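Local coordinates for protein serine acetyltransferase (PDB 3F1X) that probably transfers an acyl group, most likely acetyl onto serine, in amino-acid biosynthesis, at residues 67-70 / 71-74; 41-44 / 45-49; 10-13 / 14-18; 174-177 / 178-182. One frame throughout, in Å; residues are numbered along the deposited sequence.

Contact 1 of 4, residues 67-70 / 71-74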
ATOM      1  N   THR A  67      14.197  23.043  -6.852  1.00 20.92           N
ATOM      2  CA  THR A  67      14.391  21.603  -6.986  1.00 19.97           C
ATOM      3  C   THR A  67      13.919  20.981  -8.297  1.00 20.54           C
ATOM      4  O   THR A  67      13.947  19.759  -8.453  1.00 19.61           O
ATOM      5  CB  THR A  67      13.703  20.851  -5.828  1.00 18.87           C
ATOM      6  OG1 THR A  67      12.282  21.022  -5.919  1.00 19.29           O
ATOM      7  CG2 THR A  67      14.201  21.387  -4.485  1.00 15.85           C
ATOM      8  N   ILE A  68      13.506  21.810  -9.248  1.00 20.55           N
ATOM      9  CA  ILE A  68      13.027  21.289 -10.523  1.00 21.35           C
ATOM     10  C   ILE A  68      14.027  20.349 -11.188  1.00 21.65           C
ATOM     11  O   ILE A  68      13.672  19.253 -11.629  1.00 21.15           O
ATOM     12  CB  ILE A  68      12.722  22.417 -11.521  1.00 23.71           C
ATOM     13  CG1 ILE A  68      11.618  23.318 -10.964  1.00 24.82           C
ATOM     14  CG2 ILE A  68      12.289  21.817 -12.857  1.00 23.83           C
ATOM     15  CD1 ILE A  68      10.299  22.611 -10.773  1.00 29.60           C
ATOM     16  N   ASN A  69      15.278  20.791 -11.263  1.00 21.30           N
ATOM     17  CA  ASN A  69      16.332  20.013 -11.891  1.00 21.53           C
ATOM     18  C   ASN A  69      16.646  18.721 -11.140  1.00 21.31           C
ATOM     19  O   ASN A  69      16.879  17.684 -11.765  1.00 20.37           O
ATOM     20  CB  ASN A  69      17.580  20.889 -12.041  1.00 24.24           C
ATOM     21  CG  ASN A  69      17.332  22.097 -12.944  1.00 29.79           C
ATOM     22  OD1 ASN A  69      18.138  23.029 -12.999  1.00 30.61           O
ATOM     23  ND2 ASN A  69      16.208  22.078 -13.664  1.00 28.15           N
ATOM     24  N   TYR A  70      16.647  18.775  -9.810  1.00 20.05           N
ATOM     25  CA  TYR A  70      16.911  17.578  -9.015  1.00 20.79           C
ATOM     26  C   TYR A  70      15.876  16.527  -9.390  1.00 18.72           C
ATOM     27  O   TYR A  70      16.219  15.378  -9.650  1.00 18.02           O
ATOM     28  CB  TYR A  70      16.803  17.861  -7.508  1.00 20.88           C
ATOM     29  CG  TYR A  70      17.784  18.883  -6.975  1.00 24.68           C
ATOM     30  CD1 TYR A  70      19.121  18.871  -7.367  1.00 25.10           C
ATOM     31  CD2 TYR A  70      17.374  19.864  -6.076  1.00 25.91           C
ATOM     32  CE1 TYR A  70      20.031  19.822  -6.877  1.00 28.28           C
ATOM     33  CE2 TYR A  70      18.271  20.816  -5.580  1.00 27.78           C
ATOM     34  CZ  TYR A  70      19.598  20.790  -5.982  1.00 29.67           C
ATOM     35  OH  TYR A  70      20.487  21.720  -5.489  1.00 33.09           O
ATOM     36  N   HIS A  71      14.609  16.930  -9.432  1.00 17.40           N
ATOM     37  CA  HIS A  71      13.537  16.003  -9.771  1.00 17.40           C
ATOM     38  C   HIS A  71      13.633  15.445 -11.182  1.00 18.47           C
ATOM     39  O   HIS A  71      13.310  14.276 -11.400  1.00 18.20           O
ATOM     40  CB  HIS A  71      12.171  16.648  -9.534  1.00 16.39           C
ATOM     41  CG  HIS A  71      11.711  16.544  -8.112  1.00 16.60           C
ATOM     42  ND1 HIS A  71      11.684  17.621  -7.251  1.00 19.15           N
ATOM     43  CD2 HIS A  71      11.313  15.474  -7.386  1.00 15.86           C
ATOM     44  CE1 HIS A  71      11.291  17.216  -6.055  1.00 17.78           C
ATOM     45  NE2 HIS A  71      11.061  15.917  -6.110  1.00 16.07           N
ATOM     46  N   ILE A  72      14.072  16.264 -12.136  1.00 17.19           N
ATOM     47  CA  ILE A  72      14.224  15.795 -13.507  1.00 18.92           C
ATOM     48  C   ILE A  72      15.310  14.710 -13.536  1.00 18.02           C
ATOM     49  O   ILE A  72      15.176  13.693 -14.226  1.00 19.46           O
ATOM     50  CB  ILE A  72      14.628  16.948 -14.453  1.00 16.68           C
ATOM     51  CG1 ILE A  72      13.442  17.890 -14.649  1.00 20.08           C
ATOM     52  CG2 ILE A  72      15.114  16.389 -15.792  1.00 21.47           C
ATOM     53  CD1 ILE A  72      13.776  19.154 -15.429  1.00 20.70           C
ATOM     54  N   GLY A  73      16.373  14.930 -12.767  1.00 17.47           N
ATOM     55  CA  GLY A  73      17.472  13.980 -12.705  1.00 17.56           C
ATOM     56  C   GLY A  73      17.057  12.641 -12.134  1.00 17.86           C
ATOM     57  O   GLY A  73      17.373  11.589 -12.700  1.00 16.93           O
ATOM     58  N   VAL A  74      16.354  12.675 -11.008  1.00 17.12           N
ATOM     59  CA  VAL A  74      15.891  11.447 -10.370  1.00 17.44           C
ATOM     60  C   VAL A  74      14.844  10.759 -11.240  1.00 16.63           C
ATOM     61  O   VAL A  74      14.884   9.543 -11.423  1.00 17.22           O
ATOM     62  CB  VAL A  74      15.282  11.731  -8.977  1.00 16.40           C
ATOM     63  CG1 VAL A  74      14.730  10.440  -8.377  1.00 17.45           C
ATOM     64  CG2 VAL A  74      16.346  12.331  -8.056  1.00 14.01           C
TER
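H71 folds back along the helix onto T67, four residues earlier, the two side chains lying side by side. H71 CB passes 3.7 Å from I68 O. CG is already close to the T67 carbonyl, and H71 ND1 reaches T67 O at 3.3 Å in a bent, weak hydrogen bond (136° at the hydrogen). T67 O also takes the H71 backbone N at 3.1 Å, a much straighter bond at 170°, so one oxygen receives both main chain and ring. Further out, T67 OG1 sits at the imidazole edge in the ring plane, 3.7 Å from H71 ND1 and 3.9 Å from H71 CE1; the hydroxyl is hydrogen-bonded to E77 of a second subunit. Without the imidazole, as with an alanine here, T67 O would probably lose its weak second donor and a gap would open beside T67, where the ring also packs on that E77. Next round the helix, I68 CG2 and I72 CD1 touch at 4.0 Å, with I72 CG1 directed back over the I68 carbonyl. This is the first turn of helix 68-93: T67 holds the N-cap position, yet its side chain makes no capping bond.

Contact 2 of 4, residues 41-44 / 45-49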
ATOM      1  N   SER A  41       4.143  -1.311 -14.296  1.00 23.81           N
ATOM      2  CA  SER A  41       5.389  -0.616 -14.607  1.00 21.93           C
ATOM      3  C   SER A  41       5.137   0.405 -15.708  1.00 20.15           C
ATOM      4  O   SER A  41       5.657   1.519 -15.656  1.00 16.35           O
ATOM      5  CB  SER A  41       6.452  -1.602 -15.073  1.00 22.18           C
ATOM      6  OG  SER A  41       6.752  -2.521 -14.039  1.00 31.12           O
ATOM      7  N   LEU A  42       4.331   0.022 -16.697  1.00 19.12           N
ATOM      8  CA  LEU A  42       4.015   0.919 -17.802  1.00 20.45           C
ATOM      9  C   LEU A  42       3.279   2.167 -17.315  1.00 21.92           C
ATOM     10  O   LEU A  42       3.495   3.264 -17.830  1.00 20.16           O
ATOM     11  CB  LEU A  42       3.198   0.181 -18.875  1.00 20.05           C
ATOM     12  CG  LEU A  42       4.034  -0.842 -19.673  1.00 20.91           C
ATOM     13  CD1 LEU A  42       3.167  -1.599 -20.667  1.00 21.36           C
ATOM     14  CD2 LEU A  42       5.157  -0.111 -20.405  1.00 21.83           C
ATOM     15  N   TYR A  43       2.418   2.007 -16.316  1.00 21.39           N
ATOM     16  CA  TYR A  43       1.707   3.160 -15.783  1.00 21.27           C
ATOM     17  C   TYR A  43       2.734   4.120 -15.175  1.00 18.90           C
ATOM     18  O   TYR A  43       2.697   5.321 -15.426  1.00 17.39           O
ATOM     19  CB  TYR A  43       0.706   2.720 -14.714  1.00 24.21           C
ATOM     20  CG  TYR A  43       0.104   3.867 -13.952  1.00 27.25           C
ATOM     21  CD1 TYR A  43      -0.901   4.650 -14.507  1.00 29.31           C
ATOM     22  CD2 TYR A  43       0.572   4.198 -12.683  1.00 30.26           C
ATOM     23  CE1 TYR A  43      -1.434   5.746 -13.814  1.00 31.40           C
ATOM     24  CE2 TYR A  43       0.052   5.290 -11.980  1.00 31.47           C
ATOM     25  CZ  TYR A  43      -0.948   6.059 -12.553  1.00 30.77           C
ATOM     26  OH  TYR A  43      -1.457   7.147 -11.870  1.00 33.17           O
ATOM     27  N   LYS A  44       3.645   3.578 -14.372  1.00 19.10           N
ATOM     28  CA  LYS A  44       4.686   4.384 -13.740  1.00 20.34           C
ATOM     29  C   LYS A  44       5.535   5.078 -14.788  1.00 18.16           C
ATOM     30  O   LYS A  44       5.916   6.233 -14.629  1.00 18.02           O
ATOM     31  CB  LYS A  44       5.597   3.518 -12.864  1.00 21.86           C
ATOM     32  CG  LYS A  44       4.974   3.085 -11.553  1.00 24.77           C
ATOM     33  CD  LYS A  44       5.870   2.084 -10.832  1.00 28.34           C
ATOM     34  CE  LYS A  44       5.201   1.570  -9.570  1.00 32.07           C
ATOM     35  NZ  LYS A  44       5.948   0.425  -8.965  1.00 37.74           N
ATOM     36  N   ILE A  45       5.825   4.365 -15.868  1.00 17.71           N
ATOM     37  CA  ILE A  45       6.635   4.920 -16.943  1.00 17.06           C
ATOM     38  C   ILE A  45       5.990   6.149 -17.571  1.00 17.72           C
ATOM     39  O   ILE A  45       6.644   7.190 -17.719  1.00 16.12           O
ATOM     40  CB  ILE A  45       6.911   3.855 -18.026  1.00 15.61           C
ATOM     41  CG1 ILE A  45       7.937   2.854 -17.485  1.00 13.18           C
ATOM     42  CG2 ILE A  45       7.407   4.507 -19.314  1.00 15.75           C
ATOM     43  CD1 ILE A  45       8.149   1.650 -18.351  1.00 13.80           C
ATOM     44  N   VAL A  46       4.715   6.036 -17.944  1.00 17.21           N
ATOM     45  CA  VAL A  46       4.016   7.164 -18.545  1.00 17.51           C
ATOM     46  C   VAL A  46       3.904   8.337 -17.563  1.00 18.53           C
ATOM     47  O   VAL A  46       4.016   9.493 -17.962  1.00 18.12           O
ATOM     48  CB  VAL A  46       2.598   6.763 -19.032  1.00 19.48           C
ATOM     49  CG1 VAL A  46       1.875   7.976 -19.575  1.00 22.48           C
ATOM     50  CG2 VAL A  46       2.702   5.714 -20.118  1.00 19.42           C
ATOM     51  N   GLU A  47       3.692   8.053 -16.278  1.00 16.34           N
ATOM     52  CA  GLU A  47       3.579   9.133 -15.297  1.00 17.18           C
ATOM     53  C   GLU A  47       4.904   9.891 -15.123  1.00 18.10           C
ATOM     54  O   GLU A  47       4.914  11.108 -14.941  1.00 15.48           O
ATOM     55  CB  GLU A  47       3.099   8.577 -13.952  1.00 20.57           C
ATOM     56  CG  GLU A  47       1.644   8.092 -13.982  1.00 23.27           C
ATOM     57  CD  GLU A  47       0.666   9.223 -14.242  1.00 26.89           C
ATOM     58  OE1 GLU A  47       0.592  10.140 -13.396  1.00 31.29           O
ATOM     59  OE2 GLU A  47      -0.028   9.204 -15.287  1.00 23.32           O
ATOM     60  N   LEU A  48       6.019   9.164 -15.181  1.00 16.27           N
ATOM     61  CA  LEU A  48       7.335   9.782 -15.052  1.00 15.97           C
ATOM     62  C   LEU A  48       7.608  10.617 -16.294  1.00 15.52           C
ATOM     63  O   LEU A  48       8.172  11.706 -16.215  1.00 13.76           O
ATOM     64  CB  LEU A  48       8.412   8.705 -14.893  1.00 15.37           C
ATOM     65  CG  LEU A  48       8.498   8.054 -13.510  1.00 14.05           C
ATOM     66  CD1 LEU A  48       9.244   6.724 -13.606  1.00 11.93           C
ATOM     67  CD2 LEU A  48       9.183   9.001 -12.543  1.00 15.98           C
ATOM     68  N   ALA A  49       7.209  10.097 -17.449  1.00 15.49           N
ATOM     69  CA  ALA A  49       7.398  10.823 -18.695  1.00 14.91           C
ATOM     70  C   ALA A  49       6.679  12.169 -18.602  1.00 14.92           C
ATOM     71  O   ALA A  49       7.224  13.197 -19.012  1.00 13.53           O
ATOM     72  CB  ALA A  49       6.859  10.012 -19.865  1.00 16.22           C
TER
HETATM   73  O   HOH W   1       0.342   6.743 -16.711  1.00 39.87           O
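Y43 and E47, one turn apart, make the aromatic part of this contact. CG of the tyrosine is anti to the backbone N (chi1 170°), and E47, bent at its second torsion, carries its own CG over one face of the ring. The result is a CH-pi contact: E47 CG stands 3.8 Å from the centroid of the Y43 ring, 20° off the normal and shifted toward the rim. E47 CG comes nearest to Y43 CZ, at 3.6 Å. Beyond CG, the carboxylate lies over the phenol end with its plane only 7° from that of the ring, and E47 CD is 3.8 Å from Y43 OH.

Polar links tie the same pair together. A water donates to Y43 O at 3.0 Å and to E47 OE2 at 2.9 Å, while the backbone N of E47 bonds to Y43 O, so this carbonyl has two donors. OE2 also forms a salt bridge with R50, one turn further on.

The apolar contact lies on another side of helix 39-53. L42 CD2 meets I45 CD1 at 4.0 Å, the two side chains running the same way. L42 packs on helix 177-189 and I45 on helix 68-93.

The chemistry implies an amphipathic helix: aliphatic residues face its neighbours, while on the more exposed side the ring supports E47 CG and the water and R50 hold OE2, and R50 would be expected to favour the charged form of the carboxylate.

Contact 3 of 4, residues 10-13 / 14-18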
ATOM      1  N   LEU A  10     -14.213 -28.121  -6.974  1.00 18.98           N
ATOM      2  CA  LEU A  10     -13.030 -27.285  -7.138  1.00 17.62           C
ATOM      3  C   LEU A  10     -11.839 -28.056  -7.702  1.00 18.98           C
ATOM      4  O   LEU A  10     -11.149 -27.575  -8.604  1.00 16.31           O
ATOM      5  CB  LEU A  10     -12.636 -26.652  -5.800  1.00 17.81           C
ATOM      6  CG  LEU A  10     -13.640 -25.674  -5.192  1.00 17.66           C
ATOM      7  CD1 LEU A  10     -13.102 -25.136  -3.872  1.00 17.46           C
ATOM      8  CD2 LEU A  10     -13.896 -24.526  -6.175  1.00 17.93           C
ATOM      9  N   THR A  11     -11.587 -29.251  -7.175  1.00 20.99           N
ATOM     10  CA  THR A  11     -10.456 -30.040  -7.653  1.00 21.86           C
ATOM     11  C   THR A  11     -10.648 -30.451  -9.108  1.00 22.09           C
ATOM     12  O   THR A  11      -9.707 -30.413  -9.906  1.00 21.84           O
ATOM     13  CB  THR A  11     -10.221 -31.292  -6.764  1.00 24.36           C
ATOM     14  OG1 THR A  11     -11.449 -32.016  -6.602  1.00 24.52           O
ATOM     15  CG2 THR A  11      -9.703 -30.876  -5.391  1.00 23.74           C
ATOM     16  N   GLN A  12     -11.866 -30.827  -9.467  1.00 21.80           N
ATOM     17  CA  GLN A  12     -12.120 -31.218 -10.846  1.00 22.37           C
ATOM     18  C   GLN A  12     -11.938 -30.013 -11.770  1.00 22.09           C
ATOM     19  O   GLN A  12     -11.438 -30.151 -12.889  1.00 21.68           O
ATOM     20  CB  GLN A  12     -13.528 -31.786 -10.980  1.00 22.99           C
ATOM     21  CG  GLN A  12     -13.867 -32.274 -12.386  1.00 29.33           C
ATOM     22  CD  GLN A  12     -12.853 -33.270 -12.935  1.00 29.35           C
ATOM     23  OE1 GLN A  12     -12.477 -34.233 -12.263  1.00 31.91           O
ATOM     24  NE2 GLN A  12     -12.415 -33.046 -14.168  1.00 30.50           N
ATOM     25  N   ALA A  13     -12.331 -28.830 -11.303  1.00 20.06           N
ATOM     26  CA  ALA A  13     -12.189 -27.625 -12.115  1.00 19.66           C
ATOM     27  C   ALA A  13     -10.711 -27.370 -12.389  1.00 18.44           C
ATOM     28  O   ALA A  13     -10.316 -27.089 -13.519  1.00 18.92           O
ATOM     29  CB  ALA A  13     -12.809 -26.420 -11.405  1.00 15.50           C
ATOM     30  N   VAL A  14      -9.896 -27.481 -11.347  1.00 18.86           N
ATOM     31  CA  VAL A  14      -8.467 -27.261 -11.486  1.00 18.91           C
ATOM     32  C   VAL A  14      -7.840 -28.241 -12.481  1.00 19.20           C
ATOM     33  O   VAL A  14      -7.025 -27.841 -13.320  1.00 16.70           O
ATOM     34  CB  VAL A  14      -7.753 -27.380 -10.126  1.00 19.40           C
ATOM     35  CG1 VAL A  14      -6.233 -27.370 -10.324  1.00 19.39           C
ATOM     36  CG2 VAL A  14      -8.181 -26.228  -9.221  1.00 17.90           C
ATOM     37  N   ASP A  15      -8.222 -29.512 -12.403  1.00 20.12           N
ATOM     38  CA  ASP A  15      -7.672 -30.518 -13.316  1.00 23.24           C
ATOM     39  C   ASP A  15      -7.941 -30.166 -14.775  1.00 23.35           C
ATOM     40  O   ASP A  15      -7.048 -30.265 -15.613  1.00 23.01           O
ATOM     41  CB  ASP A  15      -8.253 -31.906 -13.015  1.00 25.64           C
ATOM     42  CG  ASP A  15      -7.918 -32.386 -11.613  1.00 29.97           C
ATOM     43  OD1 ASP A  15      -6.863 -31.976 -11.083  1.00 31.70           O
ATOM     44  OD2 ASP A  15      -8.700 -33.184 -11.052  1.00 32.53           O
ATOM     45  N   GLU A  16      -9.171 -29.752 -15.066  1.00 22.86           N
ATOM     46  CA  GLU A  16      -9.572 -29.381 -16.421  1.00 25.30           C
ATOM     47  C   GLU A  16      -8.857 -28.138 -16.913  1.00 24.68           C
ATOM     48  O   GLU A  16      -8.471 -28.047 -18.075  1.00 26.36           O
ATOM     49  CB  GLU A  16     -11.073 -29.114 -16.477  1.00 26.96           C
ATOM     50  CG  GLU A  16     -11.951 -30.332 -16.399  1.00 31.54           C
ATOM     51  CD  GLU A  16     -13.410 -29.981 -16.638  1.00 33.00           C
ATOM     52  OE1 GLU A  16     -13.722 -29.397 -17.702  1.00 32.47           O
ATOM     53  OE2 GLU A  16     -14.247 -30.288 -15.763  1.00 36.70           O
ATOM     54  N   LEU A  17      -8.699 -27.172 -16.019  1.00 24.81           N
ATOM     55  CA  LEU A  17      -8.046 -25.921 -16.357  1.00 23.50           C
ATOM     56  C   LEU A  17      -6.543 -26.051 -16.553  1.00 24.75           C
ATOM     57  O   LEU A  17      -5.933 -25.244 -17.255  1.00 22.71           O
ATOM     58  CB  LEU A  17      -8.336 -24.888 -15.263  1.00 23.11           C
ATOM     59  CG  LEU A  17      -9.786 -24.398 -15.205  1.00 24.23           C
ATOM     60  CD1 LEU A  17     -10.054 -23.675 -13.898  1.00 24.73           C
ATOM     61  CD2 LEU A  17     -10.061 -23.491 -16.392  1.00 20.49           C
ATOM     62  N   SER A  18      -5.949 -27.072 -15.939  1.00 28.07           N
ATOM     63  CA  SER A  18      -4.503 -27.283 -16.004  1.00 32.97           C
ATOM     64  C   SER A  18      -3.990 -28.148 -17.151  1.00 36.94           C
ATOM     65  O   SER A  18      -2.905 -28.716 -17.050  1.00 37.65           O
ATOM     66  CB  SER A  18      -4.006 -27.880 -14.676  1.00 33.44           C
ATOM     67  OG  SER A  18      -4.312 -27.050 -13.566  1.00 29.57           O
TER
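A chi1 of -178° swings Q12 CG beside its carbonyl carbon, and the bend at the next bond (chi2 54°) brings the Q12 amide alongside E16. The E16 chain runs extended beyond CG and meets that amide partway: Q12 NE2 touches E16 CG at 3.5 Å. Amide and carboxylate planes are 41° apart, and Q12 NE2 stays 3.7 Å from E16 OE2, so the contact is made mainly with the methylene. Q12 also touches a crystal neighbour, which may help set this pose.

Residues 10-17 make up the last two turns of helix 7-17, a short helix near the chain's start that packs against other subunits, and S18 follows it. L10 and A13 lie on I120 of a fifth subunit and L17 on its I52, while V14 faces a fourth.

At the helix end S18 leaves helical angles, and V14 O is gripped twice by it: S18 N bonds at 2.9 Å and S18 OG at 2.8 Å, from opposite faces of the carbonyl plane. Before that, A13 O accepts L17 N at 3.0 Å, and the same oxygen lies 3.2 Å from L17 CG, whose side chain folds back over it.

Contact 4 of 4, residues 174-177 / 178-182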
ATOM      1  N   VAL A 174      10.296  -0.532 -30.946  1.00 20.89           N
ATOM      2  CA  VAL A 174       9.915  -1.295 -29.764  1.00 19.98           C
ATOM      3  C   VAL A 174       8.546  -1.925 -30.011  1.00 20.44           C
ATOM      4  O   VAL A 174       7.543  -1.227 -30.144  1.00 18.89           O
ATOM      5  CB  VAL A 174       9.819  -0.404 -28.509  1.00 21.14           C
ATOM      6  CG1 VAL A 174       9.421  -1.250 -27.303  1.00 16.89           C
ATOM      7  CG2 VAL A 174      11.157   0.282 -28.252  1.00 19.23           C
ATOM      8  N   PRO A 175       8.482  -3.262 -30.071  1.00 21.01           N
ATOM      9  CA  PRO A 175       7.188  -3.901 -30.310  1.00 21.41           C
ATOM     10  C   PRO A 175       6.294  -4.025 -29.075  1.00 22.05           C
ATOM     11  O   PRO A 175       6.772  -3.976 -27.937  1.00 19.67           O
ATOM     12  CB  PRO A 175       7.584  -5.258 -30.871  1.00 23.37           C
ATOM     13  CG  PRO A 175       8.806  -5.586 -30.088  1.00 24.53           C
ATOM     14  CD  PRO A 175       9.564  -4.263 -30.006  1.00 21.98           C
ATOM     15  N   LEU A 176       4.992  -4.163 -29.318  1.00 20.38           N
ATOM     16  CA  LEU A 176       3.995  -4.341 -28.259  1.00 19.95           C
ATOM     17  C   LEU A 176       3.801  -3.173 -27.286  1.00 20.19           C
ATOM     18  O   LEU A 176       2.687  -2.688 -27.099  1.00 18.12           O
ATOM     19  CB  LEU A 176       4.333  -5.606 -27.466  1.00 23.22           C
ATOM     20  CG  LEU A 176       3.263  -6.136 -26.514  1.00 27.68           C
ATOM     21  CD1 LEU A 176       2.117  -6.749 -27.322  1.00 27.88           C
ATOM     22  CD2 LEU A 176       3.872  -7.195 -25.589  1.00 30.24           C
ATOM     23  N   ILE A 177       4.879  -2.736 -26.654  1.00 18.47           N
ATOM     24  CA  ILE A 177       4.790  -1.643 -25.703  1.00 18.77           C
ATOM     25  C   ILE A 177       4.020  -0.404 -26.180  1.00 17.84           C
ATOM     26  O   ILE A 177       3.260   0.176 -25.406  1.00 20.13           O
ATOM     27  CB  ILE A 177       6.194  -1.221 -25.229  1.00 18.09           C
ATOM     28  CG1 ILE A 177       6.883  -2.409 -24.550  1.00 20.78           C
ATOM     29  CG2 ILE A 177       6.104  -0.075 -24.251  1.00 18.14           C
ATOM     30  CD1 ILE A 177       6.067  -3.034 -23.423  1.00 21.77           C
ATOM     31  N   PRO A 178       4.194   0.020 -27.445  1.00 16.47           N
ATOM     32  CA  PRO A 178       3.455   1.211 -27.906  1.00 16.21           C
ATOM     33  C   PRO A 178       1.930   1.074 -27.823  1.00 16.18           C
ATOM     34  O   PRO A 178       1.245   1.983 -27.360  1.00 15.80           O
ATOM     35  CB  PRO A 178       3.934   1.384 -29.349  1.00 16.72           C
ATOM     36  CG  PRO A 178       5.340   0.812 -29.309  1.00 15.12           C
ATOM     37  CD  PRO A 178       5.138  -0.445 -28.477  1.00 15.38           C
ATOM     38  N   ARG A 179       1.409  -0.062 -28.269  1.00 15.60           N
ATOM     39  CA  ARG A 179      -0.027  -0.312 -28.246  1.00 17.63           C
ATOM     40  C   ARG A 179      -0.515  -0.385 -26.800  1.00 18.39           C
ATOM     41  O   ARG A 179      -1.611   0.068 -26.467  1.00 18.14           O
ATOM     42  CB  ARG A 179      -0.341  -1.617 -28.985  1.00 19.07           C
ATOM     43  CG  ARG A 179      -1.821  -1.889 -29.204  1.00 21.97           C
ATOM     44  CD  ARG A 179      -2.503  -0.758 -29.964  1.00 21.47           C
ATOM     45  NE  ARG A 179      -3.937  -1.007 -30.134  1.00 26.89           N
ATOM     46  CZ  ARG A 179      -4.462  -1.832 -31.038  1.00 26.45           C
ATOM     47  NH1 ARG A 179      -3.678  -2.498 -31.876  1.00 24.38           N
ATOM     48  NH2 ARG A 179      -5.777  -1.994 -31.100  1.00 27.81           N
ATOM     49  N   PHE A 180       0.317  -0.961 -25.943  1.00 20.35           N
ATOM     50  CA  PHE A 180       0.013  -1.074 -24.527  1.00 19.57           C
ATOM     51  C   PHE A 180      -0.219   0.318 -23.978  1.00 17.84           C
ATOM     52  O   PHE A 180      -1.197   0.575 -23.275  1.00 17.33           O
ATOM     53  CB  PHE A 180       1.198  -1.687 -23.800  1.00 23.09           C
ATOM     54  CG  PHE A 180       0.891  -2.975 -23.133  1.00 27.19           C
ATOM     55  CD1 PHE A 180       0.306  -2.996 -21.870  1.00 29.04           C
ATOM     56  CD2 PHE A 180       1.190  -4.181 -23.764  1.00 30.45           C
ATOM     57  CE1 PHE A 180       0.024  -4.200 -21.237  1.00 30.40           C
ATOM     58  CE2 PHE A 180       0.911  -5.395 -23.138  1.00 31.20           C
ATOM     59  CZ  PHE A 180       0.325  -5.405 -21.870  1.00 31.67           C
ATOM     60  N   ILE A 181       0.697   1.220 -24.303  1.00 16.69           N
ATOM     61  CA  ILE A 181       0.608   2.588 -23.836  1.00 15.38           C
ATOM     62  C   ILE A 181      -0.612   3.349 -24.356  1.00 15.95           C
ATOM     63  O   ILE A 181      -1.246   4.078 -23.586  1.00 14.80           O
ATOM     64  CB  ILE A 181       1.923   3.348 -24.158  1.00 15.25           C
ATOM     65  CG1 ILE A 181       3.044   2.777 -23.271  1.00 14.64           C
ATOM     66  CG2 ILE A 181       1.736   4.861 -23.972  1.00 13.65           C
ATOM     67  CD1 ILE A 181       4.407   3.427 -23.437  1.00 15.11           C
ATOM     68  N   THR A 182      -0.965   3.193 -25.635  1.00 16.15           N
ATOM     69  CA  THR A 182      -2.137   3.915 -26.131  1.00 16.52           C
ATOM     70  C   THR A 182      -3.436   3.343 -25.583  1.00 17.67           C
ATOM     71  O   THR A 182      -4.376   4.091 -25.314  1.00 18.07           O
ATOM     72  CB  THR A 182      -2.216   3.961 -27.691  1.00 15.98           C
ATOM     73  OG1 THR A 182      -2.174   2.633 -28.237  1.00 16.85           O
ATOM     74  CG2 THR A 182      -1.073   4.803 -28.254  1.00 15.57           C
TER
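The start of helix 177-189 is built here, where L176 at the N-cap and I177, the first helical residue, meet P178, F180 and I181 in the first turn. L176 O takes the backbone N of F180 at 3.2 Å, and I177 O that of I181 at 3.0 Å. P178 is the second residue of the helix, where a proline costs no helical hydrogen bond. Its ring is pressed against the incoming loop: V174 O lies 3.0 Å from P178 CD and 3.1 Å from P178 CG. The chain reverses just before the helix in a classic gamma turn centred on L176 (phi 65°, psi -55°), closed by a short bond of 2.6 Å from I177 N to P175 O. This helix is the last one before the left-handed beta-helix of the acetyltransferase fold, and P178 and T182 both touch P195 in that next region. Were P178 replaced by an alanine, the loss of CG and CD is likely to open a gap between V174 O, L169 and P195 and to free the backbone to turn.

L176 and F180 point the same way, L176 CG packing 4.0 Å from F180 CD2, while L176 O sits at the ring's edge, in its plane. I177 CG2, anti to its backbone N, meets I181 CD1 at 4.0 Å. R179 reaches onward to a salt bridge with E183.

In the fold
From the N terminus the order is contact 3, contact 2, contact 1, contact 4. Each lies within one continuous stretch, so none closes a long loop, and none nests or crosses. Contact 3 ends helix 7-17, far out, its centre about 37 Å from that of contact 2; it meets other subunits. Contact 2 is on helix 39-53 and contact 1 begins helix 68-93, their centres about 17 Å apart without touching. Contact 4 starts the helix leading to the beta-helix and packs directly on contact 2, with L42 CD1 3.4 Å from F180 CD1. Across subunits, Y70 of contact 1 meets V14 of a fourth subunit, joining copies of contacts 1 and 3.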